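Local coordinates for periplasmic binding protein (Xylanimonas cellulosilytica, PDB 4MX8) that probably binds an iron-siderophore complex or a related metal chelate outside the membrane and delivers it to an ABC importer, at residues Phe52-Gly64 and Trp292-Ile304. Residues are numbered along the deposited sequence; the frame is centred on the assembly and turned at random.
Sequences FDMAALDTIGALG and WYIVFGGVETTRI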
# COMPACT_ATOMS: atom_id res chain seq x y z
N PHE A 52 12.58 5.01 2.58
CA PHE A 52 12.29 4.72 1.17
C PHE A 52 10.87 4.18 0.92
O PHE A 52 10.39 4.23 -0.21
CB PHE A 52 13.30 3.72 0.60
CG PHE A 52 14.68 4.28 0.36
CD1 PHE A 52 15.04 4.78 -0.88
CD2 PHE A 52 15.62 4.29 1.37
CE1 PHE A 52 16.32 5.29 -1.10
CE2 PHE A 52 16.91 4.80 1.16
CZ PHE A 52 17.26 5.30 -0.07
N ASP A 53 10.24 3.64 1.95
CA ASP A 53 8.90 3.02 1.84
C ASP A 53 7.85 4.04 2.29
O ASP A 53 7.80 4.42 3.47
CB ASP A 53 8.84 1.74 2.69
CG ASP A 53 7.44 1.11 2.74
OD1 ASP A 53 6.81 0.92 1.67
OD2 ASP A 53 6.98 0.77 3.87
N MSE A 54 7.02 4.51 1.35
CA MSE A 54 6.07 5.58 1.64
C MSE A 54 5.12 5.24 2.80
O MSE A 54 4.62 6.13 3.49
CB MSE A 54 5.28 5.98 0.38
CG MSE A 54 6.12 6.57 -0.77
SE MSE A 54 7.30 8.03 -0.25
CE MSE A 54 8.85 7.05 0.39
N ALA A 55 4.89 3.95 3.02
CA ALA A 55 3.97 3.58 4.07
C ALA A 55 4.63 3.78 5.43
O ALA A 55 3.98 4.19 6.39
CB ALA A 55 3.51 2.18 3.89
N ALA A 56 5.93 3.50 5.51
CA ALA A 56 6.66 3.84 6.74
C ALA A 56 6.77 5.34 6.90
O ALA A 56 6.69 5.84 8.02
CB ALA A 56 8.02 3.23 6.75
N LEU A 57 6.96 6.07 5.80
CA LEU A 57 7.01 7.53 5.86
C LEU A 57 5.69 8.03 6.44
O LEU A 57 5.69 8.83 7.37
CB LEU A 57 7.28 8.16 4.49
CG LEU A 57 7.58 9.67 4.47
CD1 LEU A 57 8.45 10.01 3.29
CD2 LEU A 57 6.33 10.54 4.43
N ASP A 58 4.59 7.53 5.89
CA ASP A 58 3.25 7.84 6.35
C ASP A 58 3.14 7.69 7.87
O ASP A 58 2.85 8.66 8.58
CB ASP A 58 2.26 6.90 5.66
CG ASP A 58 0.80 7.23 5.96
OD1 ASP A 58 0.51 7.94 6.95
OD2 ASP A 58 -0.07 6.74 5.19
N THR A 59 3.36 6.48 8.37
CA THR A 59 3.17 6.22 9.79
C THR A 59 4.11 7.06 10.67
O THR A 59 3.68 7.61 11.70
CB THR A 59 3.27 4.72 10.14
OG1 THR A 59 2.20 4.02 9.48
CG2 THR A 59 3.13 4.51 11.63
N ILE A 60 5.37 7.17 10.27
CA ILE A 60 6.31 8.00 11.03
C ILE A 60 5.78 9.43 11.20
O ILE A 60 5.81 9.98 12.29
CB ILE A 60 7.74 7.98 10.47
CG1 ILE A 60 8.34 6.59 10.67
CG2 ILE A 60 8.59 8.95 11.20
CD1 ILE A 60 9.60 6.36 9.89
N GLY A 61 5.22 9.99 10.13
CA GLY A 61 4.64 11.31 10.22
C GLY A 61 3.45 11.35 11.18
O GLY A 61 3.34 12.25 12.01
N ALA A 62 2.59 10.34 11.07
CA ALA A 62 1.35 10.29 11.83
C ALA A 62 1.59 10.13 13.34
O ALA A 62 0.70 10.41 14.14
CB ALA A 62 0.48 9.17 11.31
N LEU A 63 2.78 9.66 13.71
CA LEU A 63 3.11 9.48 15.11
C LEU A 63 3.95 10.66 15.59
O LEU A 63 4.39 10.72 16.74
CB LEU A 63 3.85 8.15 15.33
CG LEU A 63 3.15 6.85 14.94
CD1 LEU A 63 4.09 5.70 15.15
CD2 LEU A 63 1.87 6.64 15.75
N GLY A 64 4.19 11.61 14.69
CA GLY A 64 4.80 12.87 15.09
C GLY A 64 6.22 13.04 14.62
O GLY A 64 6.89 14.02 14.98
N TRP A 292 -3.91 3.27 -2.92
CA TRP A 292 -4.09 1.84 -3.09
C TRP A 292 -2.96 1.12 -3.83
O TRP A 292 -2.80 -0.08 -3.68
CB TRP A 292 -5.42 1.53 -3.74
CG TRP A 292 -6.61 1.89 -2.92
CD1 TRP A 292 -7.13 3.14 -2.75
CD2 TRP A 292 -7.45 0.99 -2.18
NE1 TRP A 292 -8.24 3.07 -1.95
CE2 TRP A 292 -8.46 1.77 -1.58
CE3 TRP A 292 -7.44 -0.39 -1.97
CZ2 TRP A 292 -9.46 1.21 -0.78
CZ3 TRP A 292 -8.42 -0.95 -1.18
CH2 TRP A 292 -9.43 -0.14 -0.59
N TYR A 293 -2.19 1.82 -4.65
CA TYR A 293 -1.19 1.11 -5.43
C TYR A 293 0.27 1.46 -5.11
O TYR A 293 1.13 0.58 -5.10
CB TYR A 293 -1.46 1.27 -6.91
CG TYR A 293 -0.42 0.62 -7.80
CD1 TYR A 293 -0.53 -0.70 -8.15
CD2 TYR A 293 0.67 1.32 -8.27
CE1 TYR A 293 0.40 -1.29 -8.95
CE2 TYR A 293 1.61 0.73 -9.06
CZ TYR A 293 1.46 -0.58 -9.41
OH TYR A 293 2.39 -1.19 -10.22
N ILE A 294 0.57 2.73 -4.86
CA ILE A 294 1.97 3.12 -4.60
C ILE A 294 2.36 2.94 -3.13
O ILE A 294 3.31 2.25 -2.82
CB ILE A 294 2.26 4.58 -5.02
CG1 ILE A 294 2.18 4.70 -6.54
CG2 ILE A 294 3.62 5.00 -4.52
CD1 ILE A 294 3.24 3.94 -7.26
N VAL A 295 1.60 3.57 -2.25
CA VAL A 295 1.87 3.53 -0.82
C VAL A 295 1.46 2.21 -0.16
O VAL A 295 2.30 1.49 0.40
CB VAL A 295 1.15 4.67 -0.10
CG1 VAL A 295 1.50 4.64 1.36
CG2 VAL A 295 1.53 6.00 -0.73
N PHE A 296 0.17 1.88 -0.31
CA PHE A 296 -0.47 0.67 0.25
C PHE A 296 -0.04 0.26 1.67
O PHE A 296 0.55 -0.79 1.89
CB PHE A 296 -0.48 -0.51 -0.76
CG PHE A 296 0.85 -1.20 -0.95
CD1 PHE A 296 1.87 -0.62 -1.70
CD2 PHE A 296 1.06 -2.46 -0.42
CE1 PHE A 296 3.09 -1.27 -1.87
CE2 PHE A 296 2.28 -3.11 -0.60
CZ PHE A 296 3.28 -2.51 -1.33
N GLY A 297 -0.38 1.10 2.64
CA GLY A 297 0.00 0.86 4.02
C GLY A 297 0.23 2.22 4.65
O GLY A 297 0.37 3.21 3.95
N GLY A 298 0.26 2.28 5.97
CA GLY A 298 0.44 3.56 6.63
C GLY A 298 -0.85 4.11 7.19
O GLY A 298 -1.94 3.78 6.70
N VAL A 299 -0.74 4.95 8.22
CA VAL A 299 -1.90 5.49 8.90
C VAL A 299 -2.78 6.39 8.03
O VAL A 299 -3.97 6.12 7.85
CB VAL A 299 -1.49 6.22 10.19
CG1 VAL A 299 -2.71 6.84 10.85
CG2 VAL A 299 -0.79 5.25 11.14
N GLU A 300 -2.22 7.46 7.46
CA GLU A 300 -3.02 8.36 6.64
C GLU A 300 -3.56 7.67 5.38
O GLU A 300 -4.68 7.94 4.96
CB GLU A 300 -2.23 9.61 6.25
CG GLU A 300 -2.76 10.89 6.88
CD GLU A 300 -4.24 11.16 6.58
OE1 GLU A 300 -4.70 10.88 5.45
OE2 GLU A 300 -4.93 11.67 7.50
N THR A 301 -2.75 6.79 4.81
CA THR A 301 -3.17 6.01 3.66
C THR A 301 -4.39 5.14 3.97
O THR A 301 -5.34 5.07 3.18
CB THR A 301 -2.00 5.13 3.19
OG1 THR A 301 -0.93 5.99 2.77
CG2 THR A 301 -2.40 4.22 2.03
N THR A 302 -4.38 4.48 5.13
CA THR A 302 -5.51 3.63 5.51
C THR A 302 -6.77 4.47 5.70
O THR A 302 -7.88 4.02 5.40
CB THR A 302 -5.24 2.81 6.79
OG1 THR A 302 -4.06 2.03 6.62
CG2 THR A 302 -6.37 1.87 7.07
N ARG A 303 -6.62 5.69 6.19
CA ARG A 303 -7.77 6.58 6.31
C ARG A 303 -8.30 6.89 4.90
O ARG A 303 -9.51 6.86 4.68
CB ARG A 303 -7.42 7.89 7.03
CG ARG A 303 -6.83 7.75 8.42
CD ARG A 303 -6.66 9.13 9.06
NE ARG A 303 -6.16 9.09 10.44
CZ ARG A 303 -4.94 9.48 10.80
NH1 ARG A 303 -4.10 9.93 9.88
NH2 ARG A 303 -4.56 9.42 12.08
N ILE A 304 -7.40 7.17 3.95
CA ILE A 304 -7.81 7.43 2.58
C ILE A 304 -8.56 6.23 2.01
O ILE A 304 -9.59 6.38 1.37
CB ILE A 304 -6.62 7.79 1.67
CG1 ILE A 304 -6.02 9.12 2.06
CG2 ILE A 304 -7.02 7.85 0.21
CD1 ILE A 304 -4.76 9.43 1.32
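Ala55 and Gly298 bring the two backbones closest, CA to CA 4.4 Å, where helix 54-62 runs over the Gly297-Gly298 turn; its axis makes 100° with helix 299-304. Gly298, the N-cap residue of that second helix, has a positive phi (103°) that calls for glycine. Asp58 reaches to the start of helix 299-304, its CG anti to the backbone N (chi1 -174°), and the carboxylate spans two amides: Glu300 N meets OD1 on the syn side at 2.8 Å, while Thr301 N takes the syn lone pair of OD2, 2.7 Å away. The Thr301 hydroxyl also donates to OD2, nearly along its C-O axis, and is itself hydrogen-bonded to Tyr78 of helix 77-80. Beside this grip, Thr59 OG1 accepts a weak bond from Val299 N, and Ala62 CB packs on Val299 CB at 3.7 Å; Val299 also touches Val161 of the long helix 155-179. At the other end, Met54 CB rests against Val295 CG2. Replacing Asp58 by an alanine would probably leave the amides of Glu300 and Thr301 without these acceptors. One buried carboxylate thus ties helix 54-62 to the first-turn amides of the C-terminal helix 299-309, its negative charge probably stabilised by the helix N-terminus.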